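Local coordinates for protein thymidylate synthase A (Bacillus subtilis, PDB 1BKP) that catalyses the reductive methylation of dUMP to dTMP with 5,10-methylenetetrahydrofolate as methyl donor and reductant, supplying a precursor for DNA synthesis, at residues T164-K169 with N196-M201; H131-N136 with R140-M145; I68-W73 with N188-F193. All coordinates share one frame; numbering follows the deposited sequence.

Contact 1 (T164-K169 with N196-M201); sequences TQWYVK and NVLQRM
Trp166 carries its indole beside the backbone N, with CG anti to the carbonyl carbon (chi1 -60°), and that turn swings the benzo end of the ring to the helix. From the other side Leu198 has its CG anti to the backbone N (chi1 -179°), which places CD2 at the ring. This is a strand-against-helix contact in the thymidylate synthase fold: strand 161-169 belongs to the central mixed sheet, and helix 188-206 is the long helix packed beside it. The two backbones stay well apart, with Trp166 CA 9.1 Å from Gln199 CA, so the tryptophan spans most of the gap. It arrives edge first. Its CZ2 lies 4.0 Å from Leu198 CD2, and the two side chains cross at about a right angle; two atoms along the rim, Trp166 CZ3 comes to 4.1 Å from Gln199 CA, and CH2, the ring atom between CZ2 and CZ3, touches both Leu198 and Gln199. Leu175 of strand 172-183 and His142 also pack on the indole, while Leu71 and Trp75 of helix 64-75 press on Leu198. The amide of Gln199 is occupied elsewhere: NE2 donates to the carbonyls of Leu173 and Glu212, and OE1 accepts from Asn51. On the pyrrole side of the indole, Trp166 NE1 gives a weak, bent hydrogen bond to Thr164 OG1 at 2.8 Å.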
loop_
_atom_site.group_PDB
_atom_site.type_symbol
_atom_site.label_atom_id
_atom_site.label_comp_id
_atom_site.label_asym_id
_atom_site.label_seq_id
_atom_site.Cartn_x
_atom_site.Cartn_y
_atom_site.Cartn_z
ATOM N N THR A 164 4.271 -5.220 3.288
ATOM C CA THR A 164 4.350 -4.710 4.668
ATOM C C THR A 164 5.337 -3.549 4.647
ATOM O O THR A 164 6.189 -3.472 3.776
ATOM C CB THR A 164 4.926 -5.714 5.689
ATOM O OG1 THR A 164 6.311 -6.016 5.416
ATOM C CG2 THR A 164 4.214 -7.077 5.648
ATOM N N GLN A 165 5.186 -2.624 5.579
ATOM C CA GLN A 165 6.190 -1.534 5.753
ATOM C C GLN A 165 6.398 -1.474 7.292
ATOM O O GLN A 165 5.452 -1.487 8.063
ATOM C CB GLN A 165 5.716 -0.174 5.187
ATOM C CG GLN A 165 6.862 0.830 5.409
ATOM C CD GLN A 165 6.682 2.094 4.577
ATOM O OE1 GLN A 165 5.766 2.235 3.861
ATOM N NE2 GLN A 165 7.655 3.025 4.680
ATOM N N TRP A 166 7.641 -1.329 7.735
ATOM C CA TRP A 166 7.920 -1.375 9.168
ATOM C C TRP A 166 8.579 -0.046 9.533
ATOM O O TRP A 166 9.252 0.550 8.700
ATOM C CB TRP A 166 8.947 -2.533 9.423
ATOM C CG TRP A 166 8.454 -3.923 9.002
ATOM C CD1 TRP A 166 8.385 -4.440 7.714
ATOM C CD2 TRP A 166 7.984 -4.940 9.858
ATOM N NE1 TRP A 166 7.882 -5.704 7.746
ATOM C CE2 TRP A 166 7.616 -6.032 9.049
ATOM C CE3 TRP A 166 7.835 -5.036 11.245
ATOM C CZ2 TRP A 166 7.075 -7.215 9.581
ATOM C CZ3 TRP A 166 7.303 -6.207 11.796
ATOM C CH2 TRP A 166 6.912 -7.290 10.944
ATOM N N TYR A 167 8.396 0.402 10.782
ATOM C CA TYR A 167 8.991 1.691 11.142
ATOM C C TYR A 167 9.578 1.467 12.553
ATOM O O TYR A 167 8.912 0.849 13.425
ATOM C CB TYR A 167 7.889 2.736 11.275
ATOM C CG TYR A 167 6.967 2.787 10.069
ATOM C CD1 TYR A 167 5.862 1.934 9.963
ATOM C CD2 TYR A 167 7.153 3.720 9.061
ATOM C CE1 TYR A 167 4.992 2.022 8.900
ATOM C CE2 TYR A 167 6.257 3.825 8.002
ATOM C CZ TYR A 167 5.191 2.971 7.947
ATOM O OH TYR A 167 4.283 3.110 6.931
ATOM N N VAL A 168 10.705 2.119 12.824
ATOM C CA VAL A 168 11.267 2.012 14.157
ATOM C C VAL A 168 11.367 3.440 14.689
ATOM O O VAL A 168 12.024 4.295 14.054
ATOM C CB VAL A 168 12.689 1.365 14.178
ATOM C CG1 VAL A 168 13.198 1.416 15.668
ATOM C CG2 VAL A 168 12.631 -0.046 13.675
ATOM N N LYS A 169 10.633 3.715 15.763
ATOM C CA LYS A 169 10.672 5.039 16.352
ATOM C C LYS A 169 10.595 4.878 17.894
ATOM O O LYS A 169 9.697 4.158 18.384
ATOM C CB LYS A 169 9.528 5.929 15.852
ATOM C CG LYS A 169 9.467 6.097 14.326
ATOM C CD LYS A 169 8.409 7.168 13.916
ATOM C CE LYS A 169 8.192 7.338 12.421
ATOM N NZ LYS A 169 9.420 7.689 11.620
ATOM N N ASN A 196 -0.360 -9.695 12.998
ATOM C CA ASN A 196 0.042 -9.170 14.304
ATOM C C ASN A 196 1.013 -10.189 14.979
ATOM O O ASN A 196 2.027 -9.817 15.656
ATOM C CB ASN A 196 -1.206 -8.940 15.184
ATOM C CG ASN A 196 -0.850 -8.233 16.460
ATOM O OD1 ASN A 196 -0.733 -8.877 17.440
ATOM N ND2 ASN A 196 -0.520 -6.911 16.407
ATOM N N VAL A 197 0.759 -11.482 14.763
ATOM C CA VAL A 197 1.699 -12.495 15.305
ATOM C C VAL A 197 3.114 -12.271 14.676
ATOM O O VAL A 197 4.110 -12.197 15.378
ATOM C CB VAL A 197 1.190 -13.964 15.048
ATOM C CG1 VAL A 197 2.212 -14.980 15.629
ATOM C CG2 VAL A 197 -0.105 -14.097 15.790
ATOM N N LEU A 198 3.154 -11.940 13.384
ATOM C CA LEU A 198 4.429 -11.723 12.743
ATOM C C LEU A 198 5.113 -10.475 13.410
ATOM O O LEU A 198 6.325 -10.481 13.590
ATOM C CB LEU A 198 4.245 -11.419 11.254
ATOM C CG LEU A 198 5.543 -11.207 10.468
ATOM C CD1 LEU A 198 6.371 -12.557 10.388
ATOM C CD2 LEU A 198 5.120 -10.686 9.035
ATOM N N GLN A 199 4.338 -9.433 13.734
ATOM C CA GLN A 199 4.901 -8.261 14.374
ATOM C C GLN A 199 5.585 -8.665 15.678
ATOM O O GLN A 199 6.723 -8.168 15.984
ATOM C CB GLN A 199 3.839 -7.238 14.708
ATOM C CG GLN A 199 4.442 -5.914 15.126
ATOM C CD GLN A 199 3.378 -4.876 15.393
ATOM O OE1 GLN A 199 2.217 -5.222 15.452
ATOM N NE2 GLN A 199 3.771 -3.601 15.605
ATOM N N ARG A 200 4.830 -9.389 16.524
ATOM C CA ARG A 200 5.352 -9.872 17.813
ATOM C C ARG A 200 6.576 -10.747 17.647
ATOM O O ARG A 200 7.556 -10.592 18.420
ATOM C CB ARG A 200 4.247 -10.598 18.599
ATOM C CG ARG A 200 3.061 -9.574 18.940
ATOM C CD ARG A 200 1.849 -10.244 19.594
ATOM N NE ARG A 200 0.830 -9.214 19.744
ATOM C CZ ARG A 200 0.462 -8.693 20.902
ATOM N NH1 ARG A 200 0.936 -9.177 22.069
ATOM N NH2 ARG A 200 -0.437 -7.752 20.891
ATOM N N MET A 201 6.606 -11.637 16.651
ATOM C CA MET A 201 7.802 -12.485 16.447
ATOM C C MET A 201 9.053 -11.668 16.141
ATOM O O MET A 201 10.135 -11.879 16.737
ATOM C CB MET A 201 7.603 -13.402 15.259
ATOM C CG MET A 201 6.584 -14.571 15.639
ATOM S SD MET A 201 6.099 -15.419 14.097
ATOM C CE MET A 201 7.546 -16.361 13.631
#

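Contact 2 (H131-N136 with R140-M145); sequences HQLKNN and RRHITM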
loop_
_atom_site.group_PDB
_atom_site.type_symbol
_atom_site.label_atom_id
_atom_site.label_comp_id
_atom_site.label_asym_id
_atom_site.label_seq_id
_atom_site.Cartn_x
_atom_site.Cartn_y
_atom_site.Cartn_z
ATOM N N HIS A 131 18.077 -7.664 9.176
ATOM C CA HIS A 131 19.343 -6.969 9.302
ATOM C C HIS A 131 19.108 -5.458 9.392
ATOM O O HIS A 131 19.660 -4.774 10.236
ATOM C CB HIS A 131 20.255 -7.304 8.143
ATOM C CG HIS A 131 21.563 -6.515 8.157
ATOM N ND1 HIS A 131 21.646 -5.214 7.706
ATOM C CD2 HIS A 131 22.780 -6.819 8.649
ATOM C CE1 HIS A 131 22.861 -4.747 7.946
ATOM N NE2 HIS A 131 23.570 -5.698 8.510
ATOM N N GLN A 132 18.277 -4.932 8.486
ATOM C CA GLN A 132 17.997 -3.484 8.416
ATOM C C GLN A 132 17.234 -2.898 9.610
ATOM O O GLN A 132 17.532 -1.773 10.063
ATOM C CB GLN A 132 17.253 -3.162 7.110
ATOM C CG GLN A 132 18.174 -3.336 5.843
ATOM C CD GLN A 132 19.408 -2.358 5.877
ATOM O OE1 GLN A 132 20.501 -2.739 6.237
ATOM N NE2 GLN A 132 19.180 -1.111 5.545
ATOM N N LEU A 133 16.304 -3.678 10.165
ATOM C CA LEU A 133 15.597 -3.202 11.345
ATOM C C LEU A 133 16.604 -3.013 12.520
ATOM O O LEU A 133 16.471 -2.091 13.333
ATOM C CB LEU A 133 14.534 -4.235 11.762
ATOM C CG LEU A 133 13.294 -4.295 10.838
ATOM C CD1 LEU A 133 12.352 -5.433 11.274
ATOM C CD2 LEU A 133 12.577 -2.870 10.909
ATOM N N LYS A 134 17.597 -3.890 12.603
ATOM C CA LYS A 134 18.591 -3.741 13.682
ATOM C C LYS A 134 19.683 -2.719 13.381
ATOM O O LYS A 134 20.132 -2.055 14.294
ATOM C CB LYS A 134 19.328 -5.088 13.957
ATOM C CG LYS A 134 18.369 -6.190 14.485
ATOM C CD LYS A 134 19.086 -7.499 14.813
ATOM C CE LYS A 134 19.479 -8.197 13.500
ATOM N NZ LYS A 134 19.897 -9.616 13.760
ATOM N N ASN A 135 20.137 -2.654 12.136
ATOM C CA ASN A 135 21.299 -1.834 11.757
ATOM C C ASN A 135 21.007 -0.504 11.065
ATOM O O ASN A 135 21.848 0.380 11.094
ATOM C CB ASN A 135 22.213 -2.678 10.840
ATOM C CG ASN A 135 22.782 -3.888 11.576
ATOM O OD1 ASN A 135 22.310 -5.046 11.478
ATOM N ND2 ASN A 135 23.634 -3.584 12.460
ATOM N N ASN A 136 19.820 -0.359 10.503
ATOM C CA ASN A 136 19.465 0.912 9.865
ATOM C C ASN A 136 18.033 1.137 10.302
ATOM O O ASN A 136 17.112 1.240 9.462
ATOM C CB ASN A 136 19.584 0.738 8.326
ATOM C CG ASN A 136 19.418 2.022 7.564
ATOM O OD1 ASN A 136 19.170 1.986 6.361
ATOM N ND2 ASN A 136 19.500 3.146 8.240
ATOM N N ARG A 140 13.430 4.658 5.714
ATOM C CA ARG A 140 12.079 4.922 5.208
ATOM C C ARG A 140 11.702 3.897 4.115
ATOM O O ARG A 140 10.704 4.117 3.404
ATOM C CB ARG A 140 12.015 6.339 4.626
ATOM C CG ARG A 140 12.135 7.292 5.770
ATOM C CD ARG A 140 11.983 8.710 5.354
ATOM N NE ARG A 140 12.211 9.578 6.495
ATOM C CZ ARG A 140 13.109 10.553 6.501
ATOM N NH1 ARG A 140 13.810 10.831 5.414
ATOM N NH2 ARG A 140 13.243 11.295 7.588
ATOM N N ARG A 141 12.430 2.778 4.073
ATOM C CA ARG A 141 12.223 1.736 3.095
ATOM C C ARG A 141 12.204 0.316 3.667
ATOM O O ARG A 141 12.708 -0.578 3.010
ATOM C CB ARG A 141 13.396 1.790 2.072
ATOM C CG ARG A 141 13.578 3.100 1.378
ATOM C CD ARG A 141 15.020 3.340 0.989
ATOM N NE ARG A 141 15.740 2.155 0.570
ATOM C CZ ARG A 141 17.005 1.905 0.892
ATOM N NH1 ARG A 141 17.703 2.776 1.612
ATOM N NH2 ARG A 141 17.584 0.787 0.480
ATOM N N HIS A 142 11.664 0.102 4.860
ATOM C CA HIS A 142 11.635 -1.256 5.449
ATOM C C HIS A 142 10.343 -1.873 4.868
ATOM O O HIS A 142 9.255 -1.761 5.505
ATOM C CB HIS A 142 11.436 -1.150 6.953
ATOM C CG HIS A 142 12.654 -0.710 7.710
ATOM N ND1 HIS A 142 13.923 -1.242 7.459
ATOM C CD2 HIS A 142 12.784 0.097 8.788
ATOM C CE1 HIS A 142 14.772 -0.778 8.360
ATOM N NE2 HIS A 142 14.104 0.034 9.178
ATOM N N ILE A 143 10.425 -2.340 3.626
ATOM C CA ILE A 143 9.254 -2.872 2.926
ATOM C C ILE A 143 9.436 -4.311 2.386
ATOM O O ILE A 143 10.565 -4.648 2.018
ATOM C CB ILE A 143 9.004 -1.980 1.687
ATOM C CG1 ILE A 143 8.559 -0.551 2.094
ATOM C CG2 ILE A 143 8.018 -2.709 0.655
ATOM C CD1 ILE A 143 8.551 0.395 0.967
ATOM N N THR A 144 8.419 -5.190 2.474
ATOM C CA THR A 144 8.572 -6.478 1.818
ATOM C C THR A 144 7.417 -6.413 0.835
ATOM O O THR A 144 6.386 -5.749 1.143
ATOM C CB THR A 144 8.372 -7.687 2.721
ATOM O OG1 THR A 144 7.095 -7.648 3.385
ATOM C CG2 THR A 144 9.447 -7.700 3.782
ATOM N N MET A 145 7.550 -7.221 -0.194
ATOM C CA MET A 145 6.646 -7.192 -1.347
ATOM C C MET A 145 6.519 -8.517 -1.966
ATOM O O MET A 145 7.548 -9.059 -2.486
ATOM C CB MET A 145 7.337 -6.235 -2.418
ATOM C CG MET A 145 6.524 -5.956 -3.742
ATOM S SD MET A 145 4.924 -5.365 -3.370
ATOM C CE MET A 145 5.276 -3.838 -2.506
#
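Gln132 and His142 mark where the two backbones come nearest, with their CA atoms 7.4 Å apart. The first is in the last turn of helix 125-135, which Asn136 is the first residue to leave, though Asn136 N still bonds to Gln132 O at 2.7 Å. His142 is the centre of an inverse gamma turn, closed by a weak bond from Ile143 N to Arg141 O; from that turn the chain runs into strand 143-145. The imidazole of His142 fills the angle between helix end and turn. Leu133 reaches it with one methyl: CD2 stands over the middle of a ring face, 3.7 Å from the ring centroid and 11° off the normal, a clear CH-pi contact. The rim is taken by the helix itself. Gln132 CB lies in the ring plane, 3.7 Å from CE1, and the carbonyl O of Gln132 approaches the same CE1 to 3.4 Å. In the fold this is a helix-loop-strand connection that brings helix 125-135 back alongside strand 143-145, outermost in this chain's sheet, and the residues leading into the strand include Arg140 and Arg141, which probably bind the dUMP shared between the subunits. Arg140 O also accepts a hydrogen bond from Arg180 of the second subunit. His142 NE2 reaches back to the connecting loop and donates to Pro137 O, with Asn136 O also near at 3.3 Å. With an alanine here, Pro137 O would probably lose this donor and Leu133 CD2 the ring face it rests on. Gln132 bends at chi2 (-62°), and its OE1 receives the N-H of His131 ND1 on an in-plane lone pair at 3.1 Å.

Contact 3 (I68-W73 with N188-F193); sequences IKELLW and NPFNVF
Phe190 is the first residue of 188-193 to meet helix 64-75, and it does so with the edge of its ring. CG lies anti to the backbone N (chi1 -177°), which carries the ring out to Glu70, and CE2 comes to 3.4 Å from OE2 and 3.7 Å from OE1. Glu70 OE2 lies near the ring plane, so it meets the C-H rim and not the face; the carboxylate plane is turned 60° to the ring, and the slightly positive rim is likely to suit the acidic group. Glu70 gets there by an extended chain, and its OE1 takes a hydrogen bond from Trp93 NE1, which fixes that end of the carboxylate. Thr66 and Ala67 also pack on the Phe190 ring. Asn191, next in line, points its CB away from helix 64-75 and is predicted to bind dUMP. One turn after Phe190, Phe193 returns to the interface: its CE2 is 4.1 Å from both CG1 and CD1 of Ile68, the two side chains crossing at a slant. Trp64 and Ala67 of helix 64-75 and Val54 from a loop also pack on Phe193. Two helices thus meet in a largely buried contact near the centre of the chain, beside the active site of the thymidylate synthase fold, where the side chain of Glu70 is about 9 Å from that of the catalytic Cys160.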
loop_
_atom_site.group_PDB
_atom_site.type_symbol
_atom_site.label_atom_id
_atom_site.label_comp_id
_atom_site.label_asym_id
_atom_site.label_seq_id
_atom_site.Cartn_x
_atom_site.Cartn_y
_atom_site.Cartn_z
ATOM N N ILE A 68 -1.179 -19.177 12.240
ATOM C CA ILE A 68 0.245 -19.223 12.533
ATOM C C ILE A 68 0.977 -20.233 11.680
ATOM O O ILE A 68 2.091 -19.958 11.213
ATOM C CB ILE A 68 0.513 -19.416 14.007
ATOM C CG1 ILE A 68 -0.126 -18.237 14.708
ATOM C CG2 ILE A 68 2.001 -19.547 14.315
ATOM C CD1 ILE A 68 -0.064 -18.341 16.273
ATOM N N LYS A 69 0.358 -21.386 11.416
ATOM C CA LYS A 69 1.032 -22.349 10.510
ATOM C C LYS A 69 1.313 -21.799 9.117
ATOM O O LYS A 69 2.452 -22.019 8.585
ATOM C CB LYS A 69 0.308 -23.713 10.443
ATOM C CG LYS A 69 0.425 -24.527 11.728
ATOM C CD LYS A 69 -0.583 -25.666 11.667
ATOM C CE LYS A 69 -0.432 -26.584 12.859
ATOM N NZ LYS A 69 -1.510 -27.608 12.855
ATOM N N GLU A 70 0.284 -21.161 8.505
ATOM C CA GLU A 70 0.419 -20.573 7.161
ATOM C C GLU A 70 1.429 -19.449 7.241
ATOM O O GLU A 70 2.270 -19.337 6.370
ATOM C CB GLU A 70 -0.911 -20.019 6.691
ATOM C CG GLU A 70 -0.882 -19.459 5.325
ATOM C CD GLU A 70 -2.194 -18.771 5.056
ATOM O OE1 GLU A 70 -3.174 -19.496 4.810
ATOM O OE2 GLU A 70 -2.289 -17.567 5.316
ATOM N N LEU A 71 1.391 -18.649 8.304
ATOM C CA LEU A 71 2.441 -17.586 8.443
ATOM C C LEU A 71 3.855 -18.176 8.409
ATOM O O LEU A 71 4.717 -17.699 7.688
ATOM C CB LEU A 71 2.217 -16.818 9.746
ATOM C CG LEU A 71 3.180 -15.621 9.914
ATOM C CD1 LEU A 71 2.733 -14.461 8.997
ATOM C CD2 LEU A 71 3.209 -15.225 11.374
ATOM N N LEU A 72 4.113 -19.271 9.153
ATOM C CA LEU A 72 5.471 -19.862 9.179
ATOM C C LEU A 72 5.903 -20.446 7.831
ATOM O O LEU A 72 7.045 -20.306 7.419
ATOM C CB LEU A 72 5.568 -20.954 10.261
ATOM C CG LEU A 72 5.296 -20.435 11.696
ATOM C CD1 LEU A 72 5.138 -21.673 12.719
ATOM C CD2 LEU A 72 6.512 -19.556 12.094
ATOM N N TRP A 73 4.952 -21.030 7.119
ATOM C CA TRP A 73 5.196 -21.649 5.824
ATOM C C TRP A 73 5.664 -20.494 4.874
ATOM O O TRP A 73 6.571 -20.666 4.054
ATOM C CB TRP A 73 3.851 -22.216 5.302
ATOM C CG TRP A 73 3.869 -22.778 3.928
ATOM C CD1 TRP A 73 4.709 -23.724 3.444
ATOM C CD2 TRP A 73 2.983 -22.442 2.840
ATOM N NE1 TRP A 73 4.416 -24.011 2.117
ATOM C CE2 TRP A 73 3.341 -23.253 1.740
ATOM C CE3 TRP A 73 1.922 -21.557 2.700
ATOM C CZ2 TRP A 73 2.673 -23.195 0.528
ATOM C CZ3 TRP A 73 1.242 -21.497 1.464
ATOM C CH2 TRP A 73 1.609 -22.293 0.425
ATOM N N ASN A 188 -10.609 -11.664 6.288
ATOM C CA ASN A 188 -10.058 -10.615 7.127
ATOM C C ASN A 188 -9.694 -11.002 8.602
ATOM O O ASN A 188 -8.551 -10.676 9.073
ATOM C CB ASN A 188 -11.000 -9.414 7.119
ATOM C CG ASN A 188 -10.477 -8.277 7.960
ATOM O OD1 ASN A 188 -10.996 -8.032 9.033
ATOM N ND2 ASN A 188 -9.552 -7.476 7.388
ATOM N N PRO A 189 -10.598 -11.673 9.337
ATOM C CA PRO A 189 -10.187 -11.985 10.747
ATOM C C PRO A 189 -8.967 -12.834 10.869
ATOM O O PRO A 189 -8.097 -12.584 11.714
ATOM C CB PRO A 189 -11.451 -12.621 11.369
ATOM C CG PRO A 189 -12.644 -12.083 10.487
ATOM C CD PRO A 189 -12.013 -12.102 9.073
ATOM N N PHE A 190 -8.827 -13.796 9.960
ATOM C CA PHE A 190 -7.671 -14.704 9.932
ATOM C C PHE A 190 -6.382 -13.874 9.618
ATOM O O PHE A 190 -5.332 -14.058 10.242
ATOM C CB PHE A 190 -7.952 -15.668 8.818
ATOM C CG PHE A 190 -6.944 -16.746 8.631
ATOM C CD1 PHE A 190 -7.064 -17.992 9.311
ATOM C CD2 PHE A 190 -5.945 -16.592 7.692
ATOM C CE1 PHE A 190 -6.193 -19.024 9.011
ATOM C CE2 PHE A 190 -5.045 -17.662 7.388
ATOM C CZ PHE A 190 -5.182 -18.852 8.042
ATOM N N ASN A 191 -6.449 -13.037 8.580
ATOM C CA ASN A 191 -5.312 -12.221 8.113
ATOM C C ASN A 191 -4.860 -11.147 9.104
ATOM O O ASN A 191 -3.663 -11.007 9.349
ATOM C CB ASN A 191 -5.698 -11.564 6.802
ATOM C CG ASN A 191 -5.607 -12.505 5.627
ATOM O OD1 ASN A 191 -4.763 -13.457 5.585
ATOM N ND2 ASN A 191 -6.432 -12.253 4.652
ATOM N N VAL A 192 -5.808 -10.528 9.833
ATOM C CA VAL A 192 -5.497 -9.454 10.763
ATOM C C VAL A 192 -4.735 -10.100 11.955
ATOM O O VAL A 192 -3.668 -9.581 12.370
ATOM C CB VAL A 192 -6.736 -8.806 11.238
ATOM C CG1 VAL A 192 -6.487 -7.852 12.417
ATOM C CG2 VAL A 192 -7.332 -7.950 10.118
ATOM N N PHE A 193 -5.244 -11.236 12.450
ATOM C CA PHE A 193 -4.525 -11.914 13.579
ATOM C C PHE A 193 -3.126 -12.376 13.164
ATOM O O PHE A 193 -2.150 -12.076 13.808
ATOM C CB PHE A 193 -5.350 -13.133 14.050
ATOM C CG PHE A 193 -4.616 -13.983 15.096
ATOM C CD1 PHE A 193 -4.451 -13.514 16.381
ATOM C CD2 PHE A 193 -4.076 -15.236 14.766
ATOM C CE1 PHE A 193 -3.752 -14.306 17.364
ATOM C CE2 PHE A 193 -3.384 -16.022 15.710
ATOM C CZ PHE A 193 -3.225 -15.574 16.989
#

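In the fold
From the N terminus, contact 3 opens first, on helix 64-75. Contact 2 comes next and closes at once, through the short loop from helix 125-135 to strand 143-145, nested inside the long loop that contact 3 will close. The chain then runs into strand 161-169, where contact 1 opens after contact 2 has closed. Helix 188-206 closes contact 3 with its first turns and contact 1 with later ones, so these two cross. Neighbouring strands join contacts 1 and 2: Trp166 N lies 2.8 Å from His142 O. Met201 packs on Leu72 between contacts 1 and 3. Outermost strand, central sheet and two helices are thereby tied together.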